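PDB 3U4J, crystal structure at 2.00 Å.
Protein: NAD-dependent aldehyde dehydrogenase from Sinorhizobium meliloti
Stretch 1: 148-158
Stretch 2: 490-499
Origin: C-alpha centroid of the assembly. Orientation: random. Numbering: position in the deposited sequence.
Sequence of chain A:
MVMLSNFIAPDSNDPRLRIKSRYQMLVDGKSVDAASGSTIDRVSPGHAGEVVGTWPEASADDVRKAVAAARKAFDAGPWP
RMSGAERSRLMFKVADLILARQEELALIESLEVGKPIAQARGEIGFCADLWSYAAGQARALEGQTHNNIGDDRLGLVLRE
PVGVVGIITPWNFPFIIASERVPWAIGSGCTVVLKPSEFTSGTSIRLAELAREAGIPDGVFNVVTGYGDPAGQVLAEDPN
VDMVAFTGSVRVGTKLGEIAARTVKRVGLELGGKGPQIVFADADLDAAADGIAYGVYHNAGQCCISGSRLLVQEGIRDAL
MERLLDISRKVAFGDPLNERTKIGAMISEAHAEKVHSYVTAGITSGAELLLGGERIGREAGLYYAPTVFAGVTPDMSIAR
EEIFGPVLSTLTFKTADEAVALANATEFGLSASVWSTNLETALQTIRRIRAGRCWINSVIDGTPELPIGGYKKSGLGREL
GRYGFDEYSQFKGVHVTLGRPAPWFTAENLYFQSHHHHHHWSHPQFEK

Stretch 1 148-158: NIGDDRLGLVL
Stretch 2 490-499: QFKGVHVTLG

The two stretches lie more than 330 residues apart in sequence, yet pair as neighbouring antiparallel strands: 153-158 runs against 490-497 at 165° between their N-to-C directions, with axes approaching to 4.5 Å. The register matches Arg-153 with Thr-497 and proceeds in steps of one to Leu-158 with Lys-492. Strand 490-497 is extended throughout (phi -87 to -121, psi 111 to 148). Together the stretches bury 711 Å².

Stretch 1 begins as a loop. Asn-148 (phi/psi -128/31) makes no contact, but Ile-149 (-110/36; chi1 p, chi2 t) points toward stretch 2 and brings CD1 to 4.2 Å from CD2 of His-495. Gly-150, at 112/138, where a CB would jam against the carbonyl O of Ile-149, opens a type I turn through Asp-151 (-59/-28) and Asp-152 (-86/-7) to Arg-153. The turn closes with Arg-153 N to Gly-150 O at 3.1 Å. Asp-152, exposed as suits a charged turn residue, starts the cross-strand ladder through its backbone: Leu-498 N (side chain m, t) donates to Asp-152 O at 2.9 Å.

Arg-153 enters the strand at -126/161, a non-hydrogen-bonded partner of Thr-497 (chi1 m) with CA atoms 4.6 Å apart. Its m, t, m side chain (chi4 -167°) lays Arg-153 CG 3.6 Å from Thr-497 OG1, then returns its guanidinium to the loop: Arg-153 NE and NH2 both donate to Ile-149 O, at 3.0 and 3.1 Å. A long side chain with several donors thus braces the turn while its aliphatic part covers the threonine.

Leu-154 (-139/130; chi1 t, chi2 p) turns to the other face and pairs with Val-496 through two hydrogen bonds, Leu-154 N to Val-496 O at 2.9 Å and Val-496 N to Leu-154 O at 3.0 Å. Their CB atoms lie 4.3 Å apart, an apolar contact suited to this buried face.

Gly-155 (-97/134) pairs with His-495 (chi1 m, chi2 87°). An ideal CB here would point to the face of Arg-153 and Val-157 and come within 3.1 Å of Ile-149 CD1, so its absence leaves room for the isoleucine.

Leu-156 (-126/138; m, t) rejoins Leu-154's face. Leu-156 N donates to Val-494 O at 2.9 Å, and Leu-156 O accepts from Val-494 N at a short 2.6 Å. Leu-156 CB lies 4.1 Å from Val-494 CB, while Leu-156 CD1 reaches Val-496 CG2, also at 4.1 Å; both valines have chi1 t.

Val-157 (-117/115; t) faces the other way, its CA 4.5 Å from Gly-493 CA in a non-hydrogen-bonded pair. Beta-branched and apolar, it suits a buried strand site, packing CG1 4.2 Å from CB of Phe-491 (chi1 m).

Leu-158 (-101/132; m, t) completes the ladder: Leu-158 N to Lys-492 O and Lys-492 N to Leu-158 O both measure 2.8 Å. Leu-158 CD1 lies 4.3 Å from Val-494 CG2, extending the apolar row, while the lysine (t, t, m, t) leads its amine away.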

# COMPACT_ATOMS: atom_id res chain seq x y z
N ASN A 148 3.57 1.21 -16.49
CA ASN A 148 4.78 0.58 -16.99
C ASN A 148 4.50 -0.74 -17.72
O ASN A 148 5.31 -1.65 -17.67
CB ASN A 148 5.75 0.35 -15.82
CG ASN A 148 5.12 -0.47 -14.69
OD1 ASN A 148 3.93 -0.84 -14.75
ND2 ASN A 148 5.92 -0.78 -13.69
N ILE A 149 3.33 -0.85 -18.35
CA ILE A 149 2.99 -2.06 -19.14
C ILE A 149 2.94 -1.80 -20.66
O ILE A 149 2.11 -2.39 -21.39
CB ILE A 149 1.69 -2.74 -18.64
CG1 ILE A 149 0.49 -1.77 -18.75
CG2 ILE A 149 1.91 -3.30 -17.16
CD1 ILE A 149 -0.88 -2.39 -18.56
N GLY A 150 3.83 -0.93 -21.13
CA GLY A 150 3.94 -0.59 -22.57
C GLY A 150 3.50 0.84 -22.83
O GLY A 150 2.50 1.30 -22.27
N ASP A 151 4.22 1.56 -23.69
CA ASP A 151 3.87 2.97 -23.97
C ASP A 151 2.46 3.13 -24.54
O ASP A 151 1.82 4.16 -24.34
CB ASP A 151 4.89 3.65 -24.89
CG ASP A 151 4.80 5.18 -24.83
OD1 ASP A 151 5.30 5.78 -23.86
OD2 ASP A 151 4.20 5.79 -25.76
N ASP A 152 1.97 2.09 -25.22
CA ASP A 152 0.65 2.10 -25.84
C ASP A 152 -0.51 1.70 -24.93
O ASP A 152 -1.67 1.79 -25.35
CB ASP A 152 0.63 1.18 -27.08
CG ASP A 152 1.36 1.79 -28.28
OD1 ASP A 152 1.34 3.05 -28.43
OD2 ASP A 152 1.95 1.02 -29.09
N ARG A 153 -0.19 1.26 -23.71
CA ARG A 153 -1.21 0.83 -22.75
C ARG A 153 -1.14 1.53 -21.38
O ARG A 153 -0.11 2.09 -20.99
CB ARG A 153 -1.14 -0.68 -22.48
CG ARG A 153 -1.43 -1.61 -23.68
CD ARG A 153 -1.57 -3.07 -23.23
NE ARG A 153 -0.33 -3.60 -22.64
CZ ARG A 153 -0.10 -4.89 -22.40
NH1 ARG A 153 -1.03 -5.80 -22.69
NH2 ARG A 153 1.06 -5.28 -21.88
N LEU A 154 -2.24 1.46 -20.65
CA LEU A 154 -2.28 1.93 -19.27
C LEU A 154 -3.09 0.90 -18.50
O LEU A 154 -4.17 0.51 -18.93
CB LEU A 154 -2.91 3.32 -19.19
CG LEU A 154 -3.11 3.97 -17.82
CD1 LEU A 154 -1.77 4.08 -17.10
CD2 LEU A 154 -3.82 5.34 -17.97
N GLY A 155 -2.57 0.43 -17.38
CA GLY A 155 -3.34 -0.49 -16.54
C GLY A 155 -4.02 0.28 -15.42
O GLY A 155 -3.42 1.14 -14.78
N LEU A 156 -5.29 -0.01 -15.21
CA LEU A 156 -6.03 0.58 -14.11
C LEU A 156 -6.65 -0.54 -13.32
O LEU A 156 -7.12 -1.53 -13.88
CB LEU A 156 -7.15 1.50 -14.61
CG LEU A 156 -6.79 2.62 -15.58
CD1 LEU A 156 -8.06 3.34 -16.04
CD2 LEU A 156 -5.79 3.62 -14.98
N VAL A 157 -6.60 -0.40 -12.01
CA VAL A 157 -7.39 -1.24 -11.14
C VAL A 157 -8.33 -0.28 -10.42
O VAL A 157 -7.88 0.59 -9.66
CB VAL A 157 -6.52 -2.04 -10.17
CG1 VAL A 157 -7.40 -2.93 -9.30
CG2 VAL A 157 -5.50 -2.88 -10.95
N LEU A 158 -9.63 -0.44 -10.68
CA LEU A 158 -10.64 0.41 -10.06
C LEU A 158 -11.33 -0.30 -8.89
O LEU A 158 -11.76 -1.44 -9.01
CB LEU A 158 -11.67 0.88 -11.11
CG LEU A 158 -11.06 1.68 -12.28
CD1 LEU A 158 -12.12 1.98 -13.38
CD2 LEU A 158 -10.39 2.98 -11.79
N GLN A 490 -15.34 -4.55 -4.84
CA GLN A 490 -14.90 -5.37 -5.96
C GLN A 490 -13.75 -4.61 -6.61
O GLN A 490 -13.73 -3.37 -6.62
CB GLN A 490 -16.02 -5.54 -7.01
CG GLN A 490 -17.18 -6.44 -6.59
CD GLN A 490 -16.93 -7.94 -6.80
OE1 GLN A 490 -17.85 -8.75 -6.64
NE2 GLN A 490 -15.69 -8.31 -7.14
N PHE A 491 -12.80 -5.33 -7.17
CA PHE A 491 -11.72 -4.72 -7.93
C PHE A 491 -11.84 -5.05 -9.42
O PHE A 491 -11.97 -6.21 -9.80
CB PHE A 491 -10.36 -5.13 -7.35
CG PHE A 491 -10.18 -4.67 -5.92
CD1 PHE A 491 -9.81 -3.36 -5.64
CD2 PHE A 491 -10.46 -5.53 -4.86
CE1 PHE A 491 -9.66 -2.91 -4.32
CE2 PHE A 491 -10.32 -5.10 -3.52
CZ PHE A 491 -9.94 -3.78 -3.26
N LYS A 492 -11.78 -4.00 -10.23
CA LYS A 492 -11.92 -4.12 -11.67
C LYS A 492 -10.58 -3.82 -12.32
O LYS A 492 -10.06 -2.70 -12.22
CB LYS A 492 -13.01 -3.15 -12.16
CG LYS A 492 -13.10 -3.00 -13.68
CD LYS A 492 -14.13 -1.93 -14.06
CE LYS A 492 -15.53 -2.40 -13.83
NZ LYS A 492 -16.47 -1.24 -13.87
N GLY A 493 -10.00 -4.85 -12.96
CA GLY A 493 -8.77 -4.69 -13.70
C GLY A 493 -9.03 -4.24 -15.12
O GLY A 493 -9.71 -4.94 -15.87
N VAL A 494 -8.45 -3.10 -15.53
CA VAL A 494 -8.70 -2.56 -16.88
C VAL A 494 -7.39 -2.44 -17.62
O VAL A 494 -6.49 -1.72 -17.18
CB VAL A 494 -9.37 -1.15 -16.84
CG1 VAL A 494 -9.80 -0.71 -18.25
CG2 VAL A 494 -10.52 -1.10 -15.87
N HIS A 495 -7.29 -3.15 -18.74
CA HIS A 495 -6.21 -2.96 -19.69
C HIS A 495 -6.69 -1.97 -20.76
O HIS A 495 -7.57 -2.29 -21.56
CB HIS A 495 -5.79 -4.31 -20.29
CG HIS A 495 -5.08 -5.21 -19.33
ND1 HIS A 495 -5.73 -6.07 -18.49
CD2 HIS A 495 -3.75 -5.36 -19.08
CE1 HIS A 495 -4.84 -6.74 -17.77
NE2 HIS A 495 -3.63 -6.33 -18.12
N VAL A 496 -6.11 -0.78 -20.75
CA VAL A 496 -6.48 0.30 -21.63
C VAL A 496 -5.47 0.40 -22.76
O VAL A 496 -4.31 0.71 -22.53
CB VAL A 496 -6.47 1.67 -20.89
CG1 VAL A 496 -6.95 2.78 -21.83
CG2 VAL A 496 -7.33 1.59 -19.62
N THR A 497 -5.90 0.09 -23.97
CA THR A 497 -5.08 0.39 -25.13
C THR A 497 -5.44 1.76 -25.69
O THR A 497 -6.60 2.05 -25.99
CB THR A 497 -5.14 -0.74 -26.20
OG1 THR A 497 -4.37 -1.85 -25.71
CG2 THR A 497 -4.54 -0.26 -27.54
N LEU A 498 -4.42 2.61 -25.79
CA LEU A 498 -4.55 3.93 -26.37
C LEU A 498 -4.13 3.80 -27.84
O LEU A 498 -2.96 3.47 -28.16
CB LEU A 498 -3.68 4.95 -25.62
CG LEU A 498 -3.85 5.01 -24.10
CD1 LEU A 498 -2.83 5.96 -23.56
CD2 LEU A 498 -5.23 5.45 -23.67
N GLY A 499 -5.11 4.01 -28.70
CA GLY A 499 -4.95 3.77 -30.13
C GLY A 499 -5.42 2.36 -30.44
O GLY A 499 -6.49 1.93 -30.00